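Local coordinates for beta-1,3-glucosyltransferase (Paecilomyces sp. J18, PDB 5JVV), which is a fungal carbohydrate-active enzyme, probably with a beta-jelly-roll fold of two curved, largely antiparallel sheets, at residues Q126-M131 / V166-P171; K91-S96 / G172-S177; L75-K80 / P238-F243. All blocks are in the same frame, centred on the assembly; numbering follows the deposited sequence.

Contact 1 of 3, residues Q126-M131 / V166-P171; sequences QSQNTM and VVQGTP
Three backbone bonds join the two segments, which run antiparallel where Thr130-Met131 meets Val167-Gln168. Met131 and Val167 form a hydrogen-bonded pair, with Met131 N to Val167 O and Val167 N to Met131 O both at 2.9 Å and both in the plane of the accepting carbonyl. Thr130 faces Gln168 as the non-hydrogen-bonded pair. Past it, Gly169 N reaches Asn129 O at 2.7 Å, almost straight (176°) but 28° above the carbonyl plane. Beyond this last backbone bond a side chain takes over: Gln128, extended beyond CG, crosses the Gln168 side chain obliquely, the two amide planes only moderately tilted to each other, and puts NE2 2.8 Å from Gly169 O, which lies in the amide plane. One water links Gln128 O to Gln168 NE2, another Gln128 NE2 to Gln168 OE1. On the face that carries Met131 and Val167, a bend at chi3 (-75°) brings Met131 CE against Val167, 3.4 Å from its O and 3.7 Å from its CG1.

In the next shell, Gln126 folds back so that NE2 donates to Gln128 O at 2.8 Å, nearly in the plane of its own amide and of the carbonyl. Asn129 is clamped by its amide to Ile119 O and Glu121 N, and Thr130 OG1 bonds to Glu121 O. Strand 130-134 thus lies between 116-121 and 165-168, with 150-153 beyond the latter and Phe226 of strand 224-226 packed on Met131 and Val167.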
loop_
_atom_site.group_PDB
_atom_site.type_symbol
_atom_site.label_atom_id
_atom_site.label_comp_id
_atom_site.label_asym_id
_atom_site.label_seq_id
_atom_site.Cartn_x
_atom_site.Cartn_y
_atom_site.Cartn_z
ATOM N N GLN A 126 -3.400 -1.590 -12.970
ATOM C CA GLN A 126 -2.385 -2.580 -12.617
ATOM C C GLN A 126 -3.027 -3.831 -12.018
ATOM O O GLN A 126 -4.023 -3.738 -11.308
ATOM C CB GLN A 126 -1.450 -1.945 -11.599
ATOM C CG GLN A 126 -0.216 -2.730 -11.270
ATOM C CD GLN A 126 0.761 -1.896 -10.489
ATOM O OE1 GLN A 126 0.942 -0.699 -10.765
ATOM N NE2 GLN A 126 1.399 -2.507 -9.506
ATOM N N SER A 127 -2.451 -5.000 -12.299
ATOM C CA SER A 127 -3.035 -6.259 -11.842
ATOM C C SER A 127 -2.127 -7.069 -10.920
ATOM O O SER A 127 -2.598 -8.001 -10.253
ATOM C CB SER A 127 -3.449 -7.117 -13.038
ATOM O OG SER A 127 -2.344 -7.356 -13.882
ATOM N N GLN A 128 -0.841 -6.740 -10.897
ATOM C CA GLN A 128 0.105 -7.444 -10.029
ATOM C C GLN A 128 0.778 -6.431 -9.112
ATOM O O GLN A 128 1.075 -5.319 -9.538
ATOM C CB GLN A 128 1.142 -8.210 -10.867
ATOM C CG GLN A 128 0.539 -9.347 -11.701
ATOM C CD GLN A 128 1.531 -10.006 -12.652
ATOM O OE1 GLN A 128 1.253 -10.162 -13.843
ATOM N NE2 GLN A 128 2.681 -10.417 -12.128
ATOM N N ASN A 129 1.019 -6.802 -7.859
ATOM C CA ASN A 129 1.598 -5.861 -6.898
ATOM C C ASN A 129 3.002 -5.421 -7.277
ATOM O O ASN A 129 3.749 -6.177 -7.895
ATOM C CB ASN A 129 1.636 -6.493 -5.503
ATOM C CG ASN A 129 2.009 -5.497 -4.409
ATOM O OD1 ASN A 129 1.705 -4.301 -4.508
ATOM N ND2 ASN A 129 2.663 -5.985 -3.362
ATOM N N THR A 130 3.344 -4.186 -6.925
ATOM C CA THR A 130 4.740 -3.765 -7.016
ATOM C C THR A 130 5.242 -3.380 -5.642
ATOM O O THR A 130 4.772 -2.443 -5.005
ATOM C CB THR A 130 5.009 -2.635 -8.041
ATOM O OG1 THR A 130 4.127 -1.532 -7.804
ATOM C CG2 THR A 130 4.817 -3.142 -9.459
ATOM N N MET A 131 6.200 -4.169 -5.170
ATOM C CA MET A 131 6.856 -3.914 -3.892
ATOM C C MET A 131 8.073 -3.064 -4.193
ATOM O O MET A 131 8.825 -3.368 -5.121
ATOM C CB MET A 131 7.296 -5.235 -3.253
ATOM C CG MET A 131 6.112 -6.146 -2.888
ATOM S SD MET A 131 6.603 -7.853 -2.613
ATOM C CE MET A 131 6.867 -8.361 -4.316
ATOM N N VAL A 166 12.609 -2.485 -7.140
ATOM C CA VAL A 166 11.227 -2.866 -7.385
ATOM C C VAL A 166 11.150 -4.353 -7.666
ATOM O O VAL A 166 11.918 -4.874 -8.478
ATOM C CB VAL A 166 10.684 -2.118 -8.614
ATOM C CG1 VAL A 166 9.284 -2.596 -8.950
ATOM C CG2 VAL A 166 10.728 -0.603 -8.386
ATOM N N VAL A 167 10.230 -5.037 -6.987
ATOM C CA VAL A 167 9.944 -6.441 -7.264
ATOM C C VAL A 167 8.460 -6.575 -7.613
ATOM O O VAL A 167 7.579 -6.151 -6.846
ATOM C CB VAL A 167 10.281 -7.353 -6.057
ATOM C CG1 VAL A 167 9.969 -8.824 -6.368
ATOM C CG2 VAL A 167 11.741 -7.198 -5.662
ATOM N N GLN A 168 8.180 -7.139 -8.784
ATOM C CA GLN A 168 6.798 -7.363 -9.204
ATOM C C GLN A 168 6.245 -8.637 -8.574
ATOM O O GLN A 168 6.865 -9.701 -8.649
ATOM C CB GLN A 168 6.718 -7.461 -10.732
ATOM C CG GLN A 168 5.332 -7.870 -11.239
ATOM C CD GLN A 168 5.254 -7.975 -12.753
ATOM O OE1 GLN A 168 5.856 -8.864 -13.358
ATOM N NE2 GLN A 168 4.500 -7.069 -13.370
ATOM N N GLY A 169 5.069 -8.529 -7.959
ATOM C CA GLY A 169 4.418 -9.667 -7.335
ATOM C C GLY A 169 3.787 -10.611 -8.344
ATOM O O GLY A 169 3.748 -10.323 -9.536
ATOM N N THR A 170 3.282 -11.739 -7.853
ATOM C CA THR A 170 2.713 -12.771 -8.710
ATOM C C THR A 170 1.230 -12.491 -9.011
ATOM O O THR A 170 0.634 -11.589 -8.411
ATOM C CB THR A 170 2.915 -14.146 -8.062
ATOM O OG1 THR A 170 2.557 -14.071 -6.677
ATOM C CG2 THR A 170 4.375 -14.574 -8.172
ATOM N N PRO A 171 0.634 -13.230 -9.967
ATOM C CA PRO A 171 -0.795 -13.026 -10.249
ATOM C C PRO A 171 -1.700 -13.135 -9.025
ATOM O O PRO A 171 -1.510 -14.007 -8.169
ATOM C CB PRO A 171 -1.113 -14.154 -11.228
ATOM C CG PRO A 171 0.157 -14.346 -11.975
ATOM C CD PRO A 171 1.273 -14.071 -10.999
HETATM O O HOH W 1 2.742 -5.201 -11.973
HETATM O O HOH W 2 5.018 -11.931 -12.669
#

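Contact 2 of 3, residues K91-S96 / G172-S177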
loop_
_atom_site.group_PDB
_atom_site.type_symbol
_atom_site.label_atom_id
_atom_site.label_comp_id
_atom_site.label_asym_id
_atom_site.label_seq_id
_atom_site.Cartn_x
_atom_site.Cartn_y
_atom_site.Cartn_z
ATOM N N LYS A 91 -9.059 -7.948 3.298
ATOM C CA LYS A 91 -10.095 -8.607 2.515
ATOM C C LYS A 91 -10.229 -7.984 1.122
ATOM O O LYS A 91 -10.542 -8.669 0.147
ATOM C CB LYS A 91 -11.436 -8.553 3.263
ATOM C CG LYS A 91 -12.604 -9.162 2.494
ATOM C CD LYS A 91 -13.948 -8.846 3.136
ATOM C CE LYS A 91 -14.116 -9.520 4.488
ATOM N NZ LYS A 91 -14.135 -11.006 4.361
ATOM N N HIS A 92 -9.979 -6.682 1.027
ATOM C CA HIS A 92 -10.220 -5.943 -0.202
ATOM C C HIS A 92 -9.251 -4.775 -0.231
ATOM O O HIS A 92 -8.942 -4.193 0.813
ATOM C CB HIS A 92 -11.667 -5.421 -0.202
ATOM C CG HIS A 92 -12.165 -4.937 -1.532
ATOM N ND1 HIS A 92 -11.915 -3.665 -2.009
ATOM C CD2 HIS A 92 -12.967 -5.527 -2.449
ATOM C CE1 HIS A 92 -12.512 -3.507 -3.173
ATOM N NE2 HIS A 92 -13.156 -4.623 -3.471
ATOM N N MET A 93 -8.755 -4.445 -1.416
ATOM C CA MET A 93 -7.943 -3.249 -1.598
ATOM C C MET A 93 -8.507 -2.490 -2.786
ATOM O O MET A 93 -9.347 -3.025 -3.509
ATOM C CB MET A 93 -6.467 -3.593 -1.828
ATOM C CG MET A 93 -6.157 -4.225 -3.185
ATOM S SD MET A 93 -4.396 -4.170 -3.531
ATOM C CE MET A 93 -4.200 -2.417 -3.755
ATOM N N PRO A 94 -8.081 -1.233 -2.984
ATOM C CA PRO A 94 -8.670 -0.527 -4.129
ATOM C C PRO A 94 -8.387 -1.269 -5.430
ATOM O O PRO A 94 -7.290 -1.835 -5.632
ATOM C CB PRO A 94 -7.985 0.841 -4.071
ATOM C CG PRO A 94 -7.809 1.055 -2.597
ATOM C CD PRO A 94 -7.405 -0.305 -2.059
ATOM N N GLY A 95 -9.404 -1.309 -6.290
ATOM C CA GLY A 95 -9.352 -2.137 -7.478
ATOM C C GLY A 95 -8.479 -1.601 -8.590
ATOM O O GLY A 95 -7.833 -0.553 -8.473
ATOM N N SER A 96 -8.456 -2.357 -9.682
ATOM C CA SER A 96 -7.714 -1.974 -10.868
ATOM C C SER A 96 -8.582 -0.984 -11.620
ATOM O O SER A 96 -9.415 -1.364 -12.441
ATOM C CB SER A 96 -7.438 -3.220 -11.705
ATOM O OG SER A 96 -6.674 -4.146 -10.936
ATOM N N GLY A 172 -2.689 -12.250 -8.954
ATOM C CA GLY A 172 -3.646 -12.264 -7.867
ATOM C C GLY A 172 -3.220 -11.441 -6.666
ATOM O O GLY A 172 -3.935 -11.387 -5.664
ATOM N N SER A 173 -2.069 -10.777 -6.774
ATOM C CA SER A 173 -1.490 -10.101 -5.617
ATOM C C SER A 173 -1.907 -8.639 -5.472
ATOM O O SER A 173 -1.500 -7.976 -4.511
ATOM C CB SER A 173 0.034 -10.218 -5.630
ATOM O OG SER A 173 0.599 -9.607 -6.782
ATOM N N TYR A 174 -2.723 -8.139 -6.400
ATOM C CA TYR A 174 -3.085 -6.722 -6.383
ATOM C C TYR A 174 -4.456 -6.456 -7.004
ATOM O O TYR A 174 -4.891 -7.166 -7.912
ATOM C CB TYR A 174 -2.003 -5.909 -7.120
ATOM C CG TYR A 174 -2.258 -4.413 -7.215
ATOM C CD1 TYR A 174 -1.675 -3.535 -6.313
ATOM C CD2 TYR A 174 -3.072 -3.880 -8.218
ATOM C CE1 TYR A 174 -1.903 -2.163 -6.393
ATOM C CE2 TYR A 174 -3.320 -2.511 -8.301
ATOM C CZ TYR A 174 -2.718 -1.664 -7.381
ATOM O OH TYR A 174 -2.936 -0.313 -7.451
ATOM N N GLY A 175 -5.123 -5.419 -6.514
ATOM C CA GLY A 175 -6.259 -4.833 -7.209
ATOM C C GLY A 175 -7.416 -5.782 -7.449
ATOM O O GLY A 175 -7.775 -6.557 -6.577
ATOM N N SER A 176 -7.989 -5.722 -8.647
ATOM C CA SER A 176 -9.200 -6.477 -8.936
ATOM C C SER A 176 -9.011 -7.986 -8.769
ATOM O O SER A 176 -9.903 -8.662 -8.250
ATOM C CB SER A 176 -9.726 -6.114 -10.328
ATOM O OG SER A 176 -9.926 -4.712 -10.424
ATOM N N SER A 177 -7.851 -8.502 -9.172
ATOM C CA SER A 177 -7.579 -9.942 -9.049
ATOM C C SER A 177 -7.450 -10.392 -7.589
ATOM O O SER A 177 -7.845 -11.501 -7.227
ATOM C CB SER A 177 -6.331 -10.334 -9.846
ATOM O OG SER A 177 -5.155 -9.733 -9.322
HETATM O O HOH W 3 -5.175 0.517 -8.824
HETATM O O HOH W 4 -6.203 -7.144 -11.156
#
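A Met-aromatic contact, Met93 with Tyr174, pins the loop after strand 84-90 to the turn leading into helix 175-180, just beyond a classic beta bulge in which Lys91 and His92 both face Glu290. The CB of Met93 is directed at 172-177, and chi1 of 71° sets CG in the crowded position between backbone N and carbonyl carbon. Met93 CG then lies 3.7 Å from Gly175 N. The next atom, SD, accepts a weak hydrogen bond from that same Gly175 N at 3.3 Å, long but nearly straight at 174°, and lies 4.4 Å from the centroid of the Tyr174 ring, in an oblique approach. A bend at chi3 (-69°) swings Met93 CE to the ring's CD1-CE1 side, 3.5 Å from Tyr174 CE1, the two side chains crossing at about a right angle. Trp289 and Pro102 close in around the methionine.

On the other side of Gly175, Ser96 and Ser176 trade bonds: Ser96 N donates to Ser176 OG at 2.9 Å, and Ser176 N to Ser96 OG at 3.1 Å. Both hydroxyls stand beside their own backbone N. Ser96 OG meets Ser176 N directly and Ser177 N through a water, while also bonding to Gln126 O. Between these grips the backbones close to 4.1 Å from Gly95 CA to Gly175 CA. Pro94 O, buried without a hydrogen-bond partner, receives only a CA-H...O contact from Gly175. At the far end of the ring, Tyr174 OH donates to a water, 2.8 Å away, which in turn bonds to Gly95 O.

Contact 3 of 3, residues L75-K80 / P238-F243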
loop_
_atom_site.group_PDB
_atom_site.type_symbol
_atom_site.label_atom_id
_atom_site.label_comp_id
_atom_site.label_asym_id
_atom_site.label_seq_id
_atom_site.Cartn_x
_atom_site.Cartn_y
_atom_site.Cartn_z
ATOM N N LEU A 75 -4.243 7.025 6.521
ATOM C CA LEU A 75 -4.068 6.680 7.926
ATOM C C LEU A 75 -2.596 6.394 8.200
ATOM O O LEU A 75 -1.977 5.620 7.483
ATOM C CB LEU A 75 -4.904 5.446 8.264
ATOM C CG LEU A 75 -6.382 5.686 8.581
ATOM C CD1 LEU A 75 -7.115 6.294 7.395
ATOM C CD2 LEU A 75 -7.062 4.392 9.029
ATOM N N GLU A 76 -2.048 7.033 9.232
ATOM C CA GLU A 76 -0.648 6.866 9.607
ATOM C C GLU A 76 -0.604 6.413 11.061
ATOM O O GLU A 76 -1.186 7.060 11.925
ATOM C CB GLU A 76 0.125 8.178 9.418
ATOM C CG GLU A 76 0.065 8.714 7.992
ATOM C CD GLU A 76 0.788 10.030 7.813
ATOM O OE1 GLU A 76 1.199 10.632 8.828
ATOM O OE2 GLU A 76 0.945 10.462 6.653
ATOM N N SER A 77 0.068 5.302 11.340
ATOM C CA SER A 77 0.009 4.744 12.686
ATOM C C SER A 77 0.595 5.702 13.719
ATOM O O SER A 77 1.556 6.411 13.445
ATOM C CB SER A 77 0.703 3.381 12.762
ATOM O OG SER A 77 2.097 3.499 12.529
ATOM N N THR A 78 -0.015 5.738 14.898
ATOM C CA THR A 78 0.499 6.570 15.978
ATOM C C THR A 78 1.760 5.953 16.575
ATOM O O THR A 78 2.722 6.663 16.868
ATOM C CB THR A 78 -0.564 6.817 17.055
ATOM O OG1 THR A 78 -1.173 5.577 17.433
ATOM C CG2 THR A 78 -1.634 7.719 16.493
ATOM N N ASP A 79 1.761 4.635 16.732
ATOM C CA ASP A 79 2.948 3.944 17.229
ATOM C C ASP A 79 3.794 3.465 16.054
ATOM O O ASP A 79 3.270 3.053 15.016
ATOM C CB ASP A 79 2.563 2.767 18.127
ATOM C CG ASP A 79 1.908 3.214 19.426
ATOM O OD1 ASP A 79 2.151 4.365 19.856
ATOM O OD2 ASP A 79 1.158 2.410 20.021
ATOM N N LYS A 80 5.108 3.517 16.214
ATOM C CA LYS A 80 5.995 3.114 15.139
ATOM C C LYS A 80 6.478 1.675 15.297
ATOM O O LYS A 80 6.488 1.123 16.397
ATOM C CB LYS A 80 7.192 4.062 15.062
ATOM C CG LYS A 80 6.809 5.500 14.756
ATOM C CD LYS A 80 8.044 6.394 14.762
ATOM C CE LYS A 80 7.719 7.803 14.266
ATOM N NZ LYS A 80 8.922 8.688 14.338
ATOM N N PRO A 238 12.663 3.725 13.096
ATOM C CA PRO A 238 11.299 3.239 13.350
ATOM C C PRO A 238 10.298 3.907 12.391
ATOM O O PRO A 238 10.421 5.104 12.109
ATOM C CB PRO A 238 11.050 3.654 14.804
ATOM C CG PRO A 238 12.427 3.640 15.427
ATOM C CD PRO A 238 13.340 4.145 14.342
ATOM N N GLN A 239 9.353 3.122 11.861
ATOM C CA GLN A 239 8.497 3.569 10.761
ATOM C C GLN A 239 7.051 3.645 11.202
ATOM O O GLN A 239 6.610 2.837 12.006
ATOM C CB GLN A 239 8.558 2.560 9.603
ATOM C CG GLN A 239 9.939 2.368 8.991
ATOM C CD GLN A 239 10.330 3.516 8.097
ATOM O OE1 GLN A 239 9.791 3.675 7.000
ATOM N NE2 GLN A 239 11.269 4.343 8.564
ATOM N N LYS A 240 6.312 4.595 10.650
ATOM C CA LYS A 240 4.857 4.582 10.761
ATOM C C LYS A 240 4.303 3.733 9.629
ATOM O O LYS A 240 4.811 3.799 8.507
ATOM C CB LYS A 240 4.306 5.995 10.623
ATOM C CG LYS A 240 4.656 6.910 11.777
ATOM C CD LYS A 240 4.103 8.303 11.541
ATOM C CE LYS A 240 4.726 8.943 10.309
ATOM N NZ LYS A 240 4.573 10.435 10.313
ATOM N N LEU A 241 3.265 2.954 9.923
ATOM C CA LEU A 241 2.528 2.223 8.891
ATOM C C LEU A 241 1.456 3.128 8.295
ATOM O O LEU A 241 0.784 3.867 9.022
ATOM C CB LEU A 241 1.875 0.977 9.485
ATOM C CG LEU A 241 2.838 -0.054 10.081
ATOM C CD1 LEU A 241 2.089 -1.193 10.768
ATOM C CD2 LEU A 241 3.737 -0.595 8.995
ATOM N N VAL A 242 1.288 3.064 6.977
ATOM C CA VAL A 242 0.367 3.960 6.282
ATOM C C VAL A 242 -0.512 3.191 5.308
ATOM O O VAL A 242 -0.024 2.355 4.545
ATOM C CB VAL A 242 1.125 5.047 5.478
ATOM C CG1 VAL A 242 0.141 6.041 4.852
ATOM C CG2 VAL A 242 2.136 5.783 6.362
ATOM N N PHE A 243 -1.813 3.466 5.354
ATOM C CA PHE A 243 -2.733 3.010 4.323
ATOM C C PHE A 243 -3.300 4.260 3.689
ATOM O O PHE A 243 -3.775 5.152 4.392
ATOM C CB PHE A 243 -3.914 2.208 4.896
ATOM C CG PHE A 243 -3.569 0.820 5.370
ATOM C CD1 PHE A 243 -3.643 -0.271 4.504
ATOM C CD2 PHE A 243 -3.197 0.593 6.695
ATOM C CE1 PHE A 243 -3.339 -1.555 4.948
ATOM C CE2 PHE A 243 -2.896 -0.685 7.143
ATOM C CZ PHE A 243 -2.963 -1.762 6.267
HETATM O O HOH W 5 1.815 10.954 11.388
HETATM O O HOH W 6 11.368 7.402 13.295
#
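The flat ring of Phe243 leads away from 75-80, stacking on Phe104 of strand 100-107 and meeting Trp289 edge-to-face in the core, while its backbone does the pairing. The other flat group, the carboxylate of Glu76, lies on the opposite face of the sheet with its two oxygens divided: OE2 makes a salt bridge to Arg74, and OE1 faces Lys240 NZ across a long salt bridge of 3.7 Å, with a water bonded to both ends. The Glu76 chain runs alongside Val242, CG against CG2 at 3.9 Å.

Leu75 and Phe243 form an antiparallel hydrogen-bonded pair, Leu75 N meeting Phe243 O at 2.9 Å nearly along the C=O axis and Phe243 N returning to Leu75 O. Ser77 N bonds to Leu241 O at 2.8 Å. The answering bond is different: Leu241 N goes to Ser77 OG (2.9 Å), not to a backbone oxygen. With chi1 at 66°, Ser77 OG stands between its own N and carbonyl carbon, and it donates a hydrogen bond to Asp79 O at 2.8 Å within the turn that follows.

Beyond that turn the straight chain of Lys80 lies beside Lys240, Lys80 CG to Lys240 CG 3.9 Å, and its CB rests on Pro238 CB. Its NZ is held by Asp109 and by a water shared with Pro238 O.

Lys80 NZ and Lys240 NZ are 6.2 Å apart and, as like charges, may repel mildly. Their separate acidic partners would offset that and probably keep both amines charged, so the Glu76, Lys80 and Lys240 side of the pairing is charged and watered, while Phe243 packs in the core.

From the N terminus the chain first lays down 75-80, then 91-96 and 126-131. It returns through 166-171 and 172-177, one directly after the other, and last through 238-243. The three contacts therefore nest without crossing: contact 1 lies inside the loop closed by contact 2, and both lie inside the wide loop closed by contact 3. Contact 2 joins the loop leaving strand 84-90 of the antiparallel sheet to the start of helix 175-180, and it touches contact 1, where Asn129 N meets Ser173 OG. Contact 3 belongs to the same mixed sheet as contact 1, their centres about 23 Å apart on opposite sides of the chain's centre.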